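PDB 5HAB: ribonuclease J from Methanolobus psychrophilus R15, which probably degrades RNA as an exoribonuclease of the metallo-beta-lactamase superfamily, beta-CASP group, and is captured here with RNA bound. Local coordinates for residues B[32-37]-B[459-464]; B[100-105]-B[122-127]; B[293-298]-B[341-346]. The protein carries 1 engineered substitution. All blocks are in the same frame, centred on the assembly; numbering follows the deposited sequence.

Contact 1 (B[32-37]-B[459-464]); sequences GGYNEM and LRNGEE. With nucleotides of chain D.
The amide of Asn35 is sandwiched between the Arg460 guanidinium on one face and the Asn461 amide on the other, each plane within 7° of its own. Asn35 CG, anti to its carbonyl carbon, carries the amide between them. Asn35 ND2 sits 3.5 Å above the guanidinium plane, over its centre, while Asn461 ND2 comes 3.3 Å from Asn35 CG. Two waters lie at the guanidinium edge; one links Arg460 NH1 to Tyr34 O and Leu459 O. The Tyr34 ring stands almost upright to the Asn461 amide (83°), with Asn461 OD1 at its edge.

Asn461 N reaches Asn35 OD1 at 2.8 Å from above the carbonyl plane, and Tyr34 N bonds Asn461 OD1 at 3.1 Å. Asn461 ND2 meets the syn lone pair of Glu36 OE2 at 3.0 Å and nearly straight (166°); Gly33 N also donates to that oxygen. Both ends of the Asn461 amide are held, fixing its rotation.

Glu36 also pairs with Arg39, Tyr34 OH with Thr42, and Arg460 NH2 with Glu446 of the second subunit. The contact ties the loop between strands 24-32 and 41-46 to the turn before strand 464-469, with Tyr34 and Leu459 on Ile429 of strand 427-431 and Arg460 on helix 435-447.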
loop_
_atom_site.group_PDB
_atom_site.type_symbol
_atom_site.label_atom_id
_atom_site.label_comp_id
_atom_site.label_asym_id
_atom_site.label_seq_id
_atom_site.Cartn_x
_atom_site.Cartn_y
_atom_site.Cartn_z
ATOM N N GLY B 32 -7.998 5.674 28.751
ATOM C CA GLY B 32 -7.791 6.185 27.411
ATOM C C GLY B 32 -6.553 5.567 26.800
ATOM O O GLY B 32 -5.684 5.076 27.519
ATOM N N GLY B 33 -6.468 5.585 25.474
ATOM C CA GLY B 33 -5.306 5.048 24.791
ATOM C C GLY B 33 -5.314 3.547 24.572
ATOM O O GLY B 33 -4.311 2.974 24.156
ATOM N N TYR B 34 -6.446 2.911 24.852
ATOM C CA TYR B 34 -6.602 1.485 24.590
ATOM C C TYR B 34 -7.383 1.251 23.292
ATOM O O TYR B 34 -7.351 0.157 22.738
ATOM C CB TYR B 34 -7.282 0.796 25.775
ATOM C CG TYR B 34 -6.383 0.683 26.986
ATOM C CD1 TYR B 34 -6.088 1.794 27.768
ATOM C CD2 TYR B 34 -5.824 -0.535 27.344
ATOM C CE1 TYR B 34 -5.265 1.694 28.870
ATOM C CE2 TYR B 34 -5.000 -0.647 28.445
ATOM C CZ TYR B 34 -4.722 0.472 29.203
ATOM O OH TYR B 34 -3.900 0.359 30.299
ATOM N N ASN B 35 -8.088 2.278 22.816
ATOM C CA ASN B 35 -8.808 2.195 21.544
ATOM C C ASN B 35 -8.161 3.027 20.450
ATOM O O ASN B 35 -8.610 3.003 19.303
ATOM C CB ASN B 35 -10.261 2.646 21.698
ATOM C CG ASN B 35 -11.036 1.812 22.694
ATOM O OD1 ASN B 35 -10.457 1.092 23.510
ATOM N ND2 ASN B 35 -12.361 1.913 22.637
ATOM N N GLU B 36 -7.125 3.775 20.810
ATOM C CA GLU B 36 -6.522 4.722 19.887
ATOM C C GLU B 36 -5.133 5.145 20.342
ATOM O O GLU B 36 -4.640 4.688 21.378
ATOM C CB GLU B 36 -7.419 5.959 19.738
ATOM C CG GLU B 36 -7.575 6.782 21.018
ATOM C CD GLU B 36 -8.585 6.199 22.005
ATOM O OE1 GLU B 36 -9.761 5.999 21.625
ATOM O OE2 GLU B 36 -8.204 5.950 23.166
ATOM N N MET B 37 -4.523 6.047 19.581
ATOM C CA MET B 37 -3.225 6.613 19.940
ATOM C C MET B 37 -3.420 7.949 20.636
ATOM O O MET B 37 -4.406 8.636 20.380
ATOM C CB MET B 37 -2.351 6.812 18.703
ATOM C CG MET B 37 -2.123 5.570 17.863
ATOM S SD MET B 37 -1.035 4.365 18.642
ATOM C CE MET B 37 0.238 5.411 19.337
ATOM N N LEU B 459 -8.412 -5.239 26.659
ATOM C CA LEU B 459 -9.283 -4.219 27.235
ATOM C C LEU B 459 -9.649 -3.108 26.246
ATOM O O LEU B 459 -8.823 -2.682 25.433
ATOM C CB LEU B 459 -8.618 -3.601 28.469
ATOM C CG LEU B 459 -8.302 -4.529 29.639
ATOM C CD1 LEU B 459 -7.859 -3.718 30.844
ATOM C CD2 LEU B 459 -9.524 -5.375 29.977
ATOM N N ARG B 460 -10.884 -2.625 26.351
ATOM C CA ARG B 460 -11.340 -1.431 25.644
ATOM C C ARG B 460 -11.405 -0.267 26.641
ATOM O O ARG B 460 -11.488 -0.501 27.846
ATOM C CB ARG B 460 -12.715 -1.674 25.005
ATOM C CG ARG B 460 -12.796 -2.926 24.135
ATOM C CD ARG B 460 -12.003 -2.756 22.854
ATOM N NE ARG B 460 -12.752 -2.016 21.843
ATOM C CZ ARG B 460 -12.195 -1.243 20.916
ATOM N NH1 ARG B 460 -10.876 -1.077 20.890
ATOM N NH2 ARG B 460 -12.957 -0.618 20.029
ATOM N N ASN B 461 -11.375 0.974 26.152
ATOM C CA ASN B 461 -11.524 2.142 27.028
ATOM C C ASN B 461 -12.754 1.994 27.924
ATOM O O ASN B 461 -13.843 1.670 27.447
ATOM C CB ASN B 461 -11.652 3.448 26.224
ATOM C CG ASN B 461 -10.364 3.852 25.513
ATOM O OD1 ASN B 461 -9.260 3.519 25.941
ATOM N ND2 ASN B 461 -10.509 4.602 24.430
ATOM N N GLY B 462 -12.569 2.212 29.220
ATOM C CA GLY B 462 -13.673 2.208 30.159
ATOM C C GLY B 462 -13.858 0.874 30.849
ATOM O O GLY B 462 -14.716 0.728 31.725
ATOM N N GLU B 463 -13.009 -0.087 30.500
ATOM C CA GLU B 463 -13.146 -1.443 31.016
ATOM C C GLU B 463 -12.181 -1.695 32.171
ATOM O O GLU B 463 -11.071 -1.160 32.200
ATOM C CB GLU B 463 -12.911 -2.463 29.899
ATOM C CG GLU B 463 -13.321 -3.882 30.258
ATOM C CD GLU B 463 -13.181 -4.853 29.102
ATOM O OE1 GLU B 463 -12.660 -4.455 28.032
ATOM O OE2 GLU B 463 -13.598 -6.020 29.268
ATOM N N GLU B 464 -12.639 -2.479 33.143
ATOM C CA GLU B 464 -11.820 -2.869 34.286
ATOM C C GLU B 464 -11.595 -4.381 34.362
ATOM O O GLU B 464 -12.539 -5.168 34.338
ATOM C CB GLU B 464 -12.451 -2.370 35.591
ATOM C CG GLU B 464 -11.774 -2.899 36.860
ATOM C CD GLU B 464 -12.132 -2.088 38.103
ATOM O OE1 GLU B 464 -13.120 -1.319 38.059
ATOM O OE2 GLU B 464 -11.430 -2.228 39.128
ATOM O OP3 A D 1 8.748 7.186 15.086
ATOM P P A D 1 8.188 6.690 16.366
ATOM O OP1 A D 1 8.967 7.277 17.485
ATOM O OP2 A D 1 8.058 5.214 16.273
ATOM O "O5'" A D 1 6.697 7.225 16.456
ATOM C "C5'" A D 1 6.381 8.596 16.237
ATOM C "C4'" A D 1 5.023 8.927 16.804
ATOM O "O4'" A D 1 4.007 8.335 15.947
ATOM C "C3'" A D 1 4.774 8.381 18.208
ATOM O "O3'" A D 1 3.994 9.295 18.975
ATOM C "C2'" A D 1 3.988 7.098 17.952
ATOM O "O2'" A D 1 3.142 6.710 19.014
ATOM C "C1'" A D 1 3.195 7.446 16.693
ATOM N N9 A D 1 2.932 6.270 15.855
ATOM C C8 A D 1 3.821 5.253 15.590
ATOM N N7 A D 1 3.343 4.305 14.821
ATOM C C5 A D 1 2.043 4.721 14.562
ATOM C C6 A D 1 1.009 4.145 13.802
ATOM N N6 A D 1 1.130 2.988 13.141
ATOM N N1 A D 1 -0.169 4.811 13.745
ATOM C C2 A D 1 -0.287 5.970 14.410
ATOM N N3 A D 1 0.613 6.612 15.156
ATOM C C4 A D 1 1.772 5.928 15.195
HETATM O O HOH W 1 -8.878 -2.132 22.598
HETATM O O HOH W 2 -9.697 0.573 18.428
HETATM O O HOH W 3 -15.037 1.232 24.220
#

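Contact 2 (B[100-105]-B[122-127]); sequences IVCTHG and APIIAT
Ile100 lies directly across from Ile124, its CB 4.1 Å from Ile124 CG1, on the side of the sheet that also carries Cys102 and Ala126. The two isoleucines share one rotamer: in each, CG1 is opposed to the carbonyl carbon (chi1 -61° and -63°), and the branches repeat each other from strand to strand. The second branch of Ile124, CG2, is directed forward along the strand and comes 4.1 Å from Cys102 SG, while the methyl of Ala122 lies beside Ile100 CG1. On the reverse side Val101 and Ile125 form the matching pair, with Val101 CG2 4.4 Å from Ile125 CB.

The backbones run parallel, their short axes 29° apart in direction. Ile100 N donates to Pro123 O at 3.0 Å, Ile125 N to Ile100 O at 2.7 Å, and Cys102 N to Ile125 O at 3.0 Å. Ile100 therefore spans Pro123 and Ile125 through its N and O, the alternation expected of a parallel pair. Beyond Cys102 the strands part, and one water bridges the gap: it donates to Cys102 O at 2.7 Å and accepts from Thr127 N at 3.2 Å.

Just past its strand, His104 bonds Asp196 and stacks its ring on His109. It opens the HxHxDH signature of metallo-beta-lactamases, here altered at the engineered Ala106; in relatives this motif lines the metal site.

Strands 96-102 and 124-126, joined through helices 107-110 and 113-116 in a beta-alpha-beta crossover, are neighbours in a mixed sheet. Val101 and Ile125 pack on Ile167 and Phe169 of strand 166-172, in the second sheet of the sandwich, whereas Cys102 and Ile124 face Ile134 of helix 128-138, for which Thr127 is the N-cap.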
loop_
_atom_site.group_PDB
_atom_site.type_symbol
_atom_site.label_atom_id
_atom_site.label_comp_id
_atom_site.label_asym_id
_atom_site.label_seq_id
_atom_site.Cartn_x
_atom_site.Cartn_y
_atom_site.Cartn_z
ATOM N N ILE B 100 -0.743 10.180 41.075
ATOM C CA ILE B 100 -0.743 10.233 39.621
ATOM C C ILE B 100 0.689 10.096 39.109
ATOM O O ILE B 100 1.509 10.985 39.316
ATOM C CB ILE B 100 -1.382 11.529 39.122
ATOM C CG1 ILE B 100 -2.839 11.609 39.585
ATOM C CG2 ILE B 100 -1.277 11.632 37.611
ATOM C CD1 ILE B 100 -3.548 12.875 39.151
ATOM N N VAL B 101 1.001 8.980 38.459
ATOM C CA VAL B 101 2.346 8.791 37.919
ATOM C C VAL B 101 2.400 9.207 36.454
ATOM O O VAL B 101 1.507 8.885 35.671
ATOM C CB VAL B 101 2.823 7.337 38.084
ATOM C CG1 VAL B 101 4.194 7.152 37.439
ATOM C CG2 VAL B 101 2.892 6.962 39.553
ATOM N N CYS B 102 3.438 9.961 36.103
ATOM C CA CYS B 102 3.723 10.279 34.710
ATOM C C CYS B 102 5.065 9.677 34.330
ATOM O O CYS B 102 6.106 10.096 34.838
ATOM C CB CYS B 102 3.728 11.783 34.482
ATOM S SG CYS B 102 2.100 12.533 34.604
ATOM N N THR B 103 5.042 8.697 33.429
ATOM C CA THR B 103 6.246 7.934 33.127
ATOM C C THR B 103 7.216 8.720 32.250
ATOM O O THR B 103 8.401 8.393 32.195
ATOM C CB THR B 103 5.909 6.603 32.435
ATOM O OG1 THR B 103 4.960 6.839 31.390
ATOM C CG2 THR B 103 5.322 5.616 33.436
ATOM N N HIS B 104 6.720 9.756 31.579
ATOM C CA HIS B 104 7.599 10.721 30.911
ATOM C C HIS B 104 6.840 11.997 30.570
ATOM O O HIS B 104 5.647 12.115 30.851
ATOM C CB HIS B 104 8.241 10.127 29.641
ATOM C CG HIS B 104 7.264 9.773 28.561
ATOM N ND1 HIS B 104 6.444 10.703 27.962
ATOM C CD2 HIS B 104 7.007 8.595 27.944
ATOM C CE1 HIS B 104 5.705 10.111 27.041
ATOM N NE2 HIS B 104 6.030 8.830 27.009
ATOM N N GLY B 105 7.525 12.940 29.929
ATOM C CA GLY B 105 6.973 14.268 29.748
ATOM C C GLY B 105 6.468 14.673 28.376
ATOM O O GLY B 105 6.247 15.860 28.131
ATOM N N ALA B 122 -4.513 14.170 44.843
ATOM C CA ALA B 122 -3.330 13.322 44.782
ATOM C C ALA B 122 -2.142 14.094 44.217
ATOM O O ALA B 122 -2.316 14.989 43.391
ATOM C CB ALA B 122 -3.614 12.075 43.940
ATOM N N PRO B 123 -0.931 13.773 44.689
ATOM C CA PRO B 123 0.294 14.342 44.121
ATOM C C PRO B 123 0.643 13.697 42.780
ATOM O O PRO B 123 0.227 12.569 42.515
ATOM C CB PRO B 123 1.348 14.003 45.168
ATOM C CG PRO B 123 0.873 12.712 45.726
ATOM C CD PRO B 123 -0.634 12.786 45.741
ATOM N N ILE B 124 1.407 14.402 41.956
ATOM C CA ILE B 124 1.898 13.854 40.701
ATOM C C ILE B 124 3.329 13.382 40.897
ATOM O O ILE B 124 4.175 14.153 41.326
ATOM C CB ILE B 124 1.809 14.891 39.577
ATOM C CG1 ILE B 124 0.349 15.269 39.323
ATOM C CG2 ILE B 124 2.462 14.357 38.314
ATOM C CD1 ILE B 124 0.175 16.418 38.360
ATOM N N ILE B 125 3.607 12.119 40.594
ATOM C CA ILE B 125 4.945 11.583 40.806
ATOM C C ILE B 125 5.627 11.389 39.458
ATOM O O ILE B 125 5.047 10.803 38.539
ATOM C CB ILE B 125 4.912 10.268 41.590
ATOM C CG1 ILE B 125 4.094 10.426 42.873
ATOM C CG2 ILE B 125 6.327 9.805 41.904
ATOM C CD1 ILE B 125 3.748 9.107 43.534
ATOM N N ALA B 126 6.852 11.888 39.331
ATOM C CA ALA B 126 7.541 11.826 38.046
ATOM C C ALA B 126 9.044 12.026 38.187
ATOM O O ALA B 126 9.540 12.358 39.262
ATOM C CB ALA B 126 6.959 12.862 37.089
ATOM N N THR B 127 9.769 11.800 37.098
ATOM C CA THR B 127 11.205 12.039 37.071
ATOM C C THR B 127 11.487 13.540 37.045
ATOM O O THR B 127 10.634 14.316 36.607
ATOM C CB THR B 127 11.857 11.367 35.848
ATOM O OG1 THR B 127 11.284 11.904 34.647
ATOM C CG2 THR B 127 11.658 9.861 35.896
HETATM O O HOH W 4 8.731 10.475 34.412
#

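Contact 3 (B[293-298]-B[341-346]); sequences RSMERY and VMTGHQ. With SO4 (sulfate ion), chain J; nucleotides of chain D.
Val341 begins the contact by resting its CG1 against the methyl of Met295, with Val341 CG1 4.3 Å from Met295 CE. Next along the strand, Met342 takes part through its backbone: Met295 CE reaches 3.7 Å from Met342 O, an oxygen that also accepts from Thr265. The side chain of Met342 leaves in the other direction and packs on Val352, Leu353 and Ile356 of helix 352-357.

Thr343, where the strand ends, carries the closest approach. Its CG2, set opposite the carbonyl carbon by a chi1 of 60°, presses on the helix, 3.5 Å from Met295 CG, which is tighter than usual for two carbons, and 3.2 Å from Ser294 OG. The same torsion turns the hydroxyl to the RNA, and Thr343 OG1 makes a weak hydrogen bond of 3.0 Å to OP1 of nucleotide A5 of chain D. The other oxygen of that phosphate is gripped by the helix: A5 OP2 accepts from Ser294 N at 3.1 Å and from Ser294 OG, also at 3.1 Å. One phosphate is thus held from the helix and from the strand end together.

Gly344, with a positive phi (118°), then turns the chain to His345, whose ring meets Phe267 edge-to-face and whose ND1 accepts from Gln346 NE2 in the ring plane at 3.0 Å. Gln346 packs on an adenine of the RNA, and His345 on a sugar.

Helix 293-304 follows strand 287-291, the parallel neighbour of strand 338-342. Phosphate binding by a helix N-terminus beside the C-terminal ends of parallel strands is familiar from alpha/beta folds. There a main-chain N-H and the helix dipole probably both help to hold the anion, and in this beta-CASP domain the arrangement grips the RNA backbone.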
loop_
_atom_site.group_PDB
_atom_site.type_symbol
_atom_site.label_atom_id
_atom_site.label_comp_id
_atom_site.label_asym_id
_atom_site.label_seq_id
_atom_site.Cartn_x
_atom_site.Cartn_y
_atom_site.Cartn_z
ATOM N N ARG B 293 9.596 28.363 20.211
ATOM C CA ARG B 293 9.308 28.463 21.640
ATOM C C ARG B 293 9.523 27.131 22.360
ATOM O O ARG B 293 10.101 27.090 23.450
ATOM C CB ARG B 293 7.875 28.957 21.863
ATOM C CG ARG B 293 7.533 29.232 23.322
ATOM C CD ARG B 293 8.293 30.449 23.847
ATOM N NE ARG B 293 7.806 31.697 23.260
ATOM C CZ ARG B 293 8.370 32.887 23.450
ATOM N NH1 ARG B 293 9.453 33.000 24.209
ATOM N NH2 ARG B 293 7.853 33.965 22.876
ATOM N N SER B 294 9.073 26.046 21.739
ATOM C CA SER B 294 9.149 24.725 22.356
ATOM C C SER B 294 10.585 24.197 22.416
ATOM O O SER B 294 10.925 23.419 23.315
ATOM C CB SER B 294 8.252 23.736 21.610
ATOM O OG SER B 294 8.761 23.463 20.319
ATOM N N MET B 295 11.419 24.595 21.455
ATOM C CA MET B 295 12.852 24.307 21.533
ATOM C C MET B 295 13.429 24.904 22.807
ATOM O O MET B 295 14.144 24.231 23.551
ATOM C CB MET B 295 13.608 24.857 20.318
ATOM C CG MET B 295 13.525 24.006 19.064
ATOM S SD MET B 295 14.305 22.389 19.247
ATOM C CE MET B 295 13.842 21.618 17.694
ATOM N N GLU B 296 13.101 26.170 23.054
ATOM C CA GLU B 296 13.583 26.874 24.236
ATOM C C GLU B 296 13.070 26.192 25.498
ATOM O O GLU B 296 13.833 25.954 26.434
ATOM C CB GLU B 296 13.158 28.343 24.202
ATOM C CG GLU B 296 13.737 29.178 25.332
ATOM C CD GLU B 296 13.416 30.655 25.189
ATOM O OE1 GLU B 296 12.249 30.987 24.886
ATOM O OE2 GLU B 296 14.331 31.482 25.382
ATOM N N ARG B 297 11.781 25.856 25.499
ATOM C CA ARG B 297 11.160 25.158 26.624
ATOM C C ARG B 297 11.889 23.847 26.945
ATOM O O ARG B 297 12.546 23.734 27.983
ATOM C CB ARG B 297 9.681 24.880 26.324
ATOM C CG ARG B 297 8.920 24.151 27.438
ATOM C CD ARG B 297 8.669 25.019 28.665
ATOM N NE ARG B 297 7.700 26.084 28.414
ATOM C CZ ARG B 297 6.393 25.975 28.644
ATOM N NH1 ARG B 297 5.893 24.849 29.138
ATOM N NH2 ARG B 297 5.582 26.992 28.388
ATOM N N TYR B 298 11.799 22.872 26.039
ATOM C CA TYR B 298 12.335 21.532 26.296
ATOM C C TYR B 298 13.860 21.473 26.416
ATOM O O TYR B 298 14.398 20.882 27.361
ATOM C CB TYR B 298 11.877 20.565 25.200
ATOM C CG TYR B 298 10.415 20.181 25.275
ATOM C CD1 TYR B 298 10.008 19.082 26.023
ATOM C CD2 TYR B 298 9.443 20.912 24.602
ATOM C CE1 TYR B 298 8.675 18.720 26.100
ATOM C CE2 TYR B 298 8.102 20.556 24.674
ATOM C CZ TYR B 298 7.727 19.459 25.424
ATOM O OH TYR B 298 6.403 19.094 25.505
ATOM N N VAL B 341 18.376 24.842 14.054
ATOM C CA VAL B 341 17.669 23.673 14.555
ATOM C C VAL B 341 16.297 24.126 15.030
ATOM O O VAL B 341 16.174 24.737 16.090
ATOM C CB VAL B 341 18.440 22.993 15.692
ATOM C CG1 VAL B 341 17.776 21.681 16.080
ATOM C CG2 VAL B 341 19.887 22.784 15.300
ATOM N N MET B 342 15.264 23.818 14.256
ATOM C CA MET B 342 13.978 24.469 14.452
ATOM C C MET B 342 12.820 23.476 14.509
ATOM O O MET B 342 12.967 22.308 14.157
ATOM C CB MET B 342 13.749 25.489 13.339
ATOM C CG MET B 342 13.450 24.870 11.990
ATOM S SD MET B 342 13.129 26.139 10.756
ATOM C CE MET B 342 14.611 27.133 10.948
ATOM N N THR B 343 11.673 23.947 14.989
ATOM C CA THR B 343 10.483 23.113 15.101
ATOM C C THR B 343 9.665 23.164 13.817
ATOM O O THR B 343 9.852 24.058 12.993
ATOM C CB THR B 343 9.613 23.533 16.293
ATOM O OG1 THR B 343 9.189 24.890 16.125
ATOM C CG2 THR B 343 10.413 23.417 17.578
ATOM N N GLY B 344 8.764 22.199 13.651
ATOM C CA GLY B 344 7.850 22.205 12.521
ATOM C C GLY B 344 7.944 21.033 11.559
ATOM O O GLY B 344 7.519 21.134 10.407
ATOM N N HIS B 345 8.464 19.909 12.041
ATOM C CA HIS B 345 8.675 18.731 11.203
ATOM C C HIS B 345 7.372 18.100 10.709
ATOM O O HIS B 345 7.380 17.347 9.740
ATOM C CB HIS B 345 9.485 17.684 11.963
ATOM C CG HIS B 345 8.922 17.353 13.307
ATOM N ND1 HIS B 345 7.925 16.419 13.484
ATOM C CD2 HIS B 345 9.203 17.840 14.537
ATOM C CE1 HIS B 345 7.619 16.342 14.766
ATOM N NE2 HIS B 345 8.383 17.192 15.428
ATOM N N GLN B 346 6.259 18.395 11.370
ATOM C CA GLN B 346 4.968 17.875 10.922
ATOM C C GLN B 346 4.190 18.936 10.156
ATOM O O GLN B 346 2.999 18.773 9.880
ATOM C CB GLN B 346 4.146 17.362 12.106
ATOM C CG GLN B 346 4.789 16.192 12.815
ATOM C CD GLN B 346 5.089 15.046 11.866
ATOM O OE1 GLN B 346 4.261 14.687 11.027
ATOM N NE2 GLN B 346 6.280 14.466 11.990
HETATM S S SO4 J . 5.320 35.131 20.627
HETATM O O1 SO4 J . 4.862 34.556 19.365
HETATM O O2 SO4 J . 5.813 34.067 21.498
HETATM O O3 SO4 J . 4.205 35.816 21.277
HETATM O O4 SO4 J . 6.391 36.090 20.366
ATOM P P A D 5 6.909 26.836 18.102
ATOM O OP1 A D 5 7.994 27.393 17.257
ATOM O OP2 A D 5 7.257 25.961 19.251
ATOM O "O5'" A D 5 6.051 28.062 18.642
ATOM C "C5'" A D 5 5.942 29.267 17.888
ATOM C "C4'" A D 5 4.509 29.725 17.791
ATOM O "O4'" A D 5 3.662 28.732 18.432
ATOM C "C3'" A D 5 4.204 31.049 18.480
ATOM O "O3'" A D 5 3.134 31.704 17.800
ATOM C "C2'" A D 5 3.740 30.602 19.863
ATOM O "O2'" A D 5 2.920 31.532 20.537
ATOM C "C1'" A D 5 2.992 29.307 19.538
ATOM N N9 A D 5 3.022 28.326 20.626
ATOM C C8 A D 5 4.137 27.735 21.171
ATOM N N7 A D 5 3.874 26.896 22.142
ATOM C C5 A D 5 2.491 26.938 22.248
ATOM C C6 A D 5 1.591 26.271 23.097
ATOM N N6 A D 5 1.970 25.399 24.034
ATOM N N1 A D 5 0.274 26.536 22.947
ATOM C C2 A D 5 -0.102 27.413 22.006
ATOM N N3 A D 5 0.648 28.102 21.147
ATOM C C4 A D 5 1.951 27.820 21.325
ATOM P P A D 4 6.689 20.847 19.227
ATOM O OP1 A D 4 7.967 20.850 18.467
ATOM O OP2 A D 4 6.717 20.941 20.708
ATOM O "O5'" A D 4 5.761 22.020 18.674
ATOM C "C5'" A D 4 6.228 22.903 17.665
ATOM C "C4'" A D 4 5.113 23.734 17.083
ATOM O "O4'" A D 4 3.829 23.101 17.321
ATOM C "C3'" A D 4 4.946 25.130 17.663
ATOM O "O3'" A D 4 5.892 26.047 17.134
ATOM C "C2'" A D 4 3.497 25.462 17.311
ATOM O "O2'" A D 4 3.386 25.893 15.962
ATOM C "C1'" A D 4 2.825 24.088 17.440
ATOM N N9 A D 4 2.117 23.908 18.725
ATOM C C8 A D 4 2.564 23.283 19.865
ATOM N N7 A D 4 1.690 23.278 20.846
ATOM C C5 A D 4 0.591 23.943 20.318
ATOM C C6 A D 4 -0.670 24.270 20.854
ATOM N N6 A D 4 -1.053 23.961 22.095
ATOM N N1 A D 4 -1.539 24.938 20.060
ATOM C C2 A D 4 -1.158 25.251 18.815
ATOM N N3 A D 4 -0.005 24.997 18.200
ATOM C C4 A D 4 0.839 24.335 19.014
#

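Contact 1 joins segments whose nearest ends are 422 positions apart, and contacts 2 and 3 follow in series inside that loop. Contacts 1 and 2 belong to the metallo-beta-lactamase part: strands 24-32, 96-102, 124-126 and 464-469 share one mixed sheet, with centres about 20 Å apart. Contact 3 lies at the end of strand 338-342 of the parallel beta-CASP sheet, where helix 293-304 packs against it, about 31 Å from contact 1 and 24 Å from contact 2, between centres. Contacts 2 and 3 nevertheless touch, Gly105 O lying 4.2 Å from Tyr298 OH. The RNA-holding helix start therefore belongs to a helix abutting the histidine-rich loop, consistent with RNA passing between the two domains.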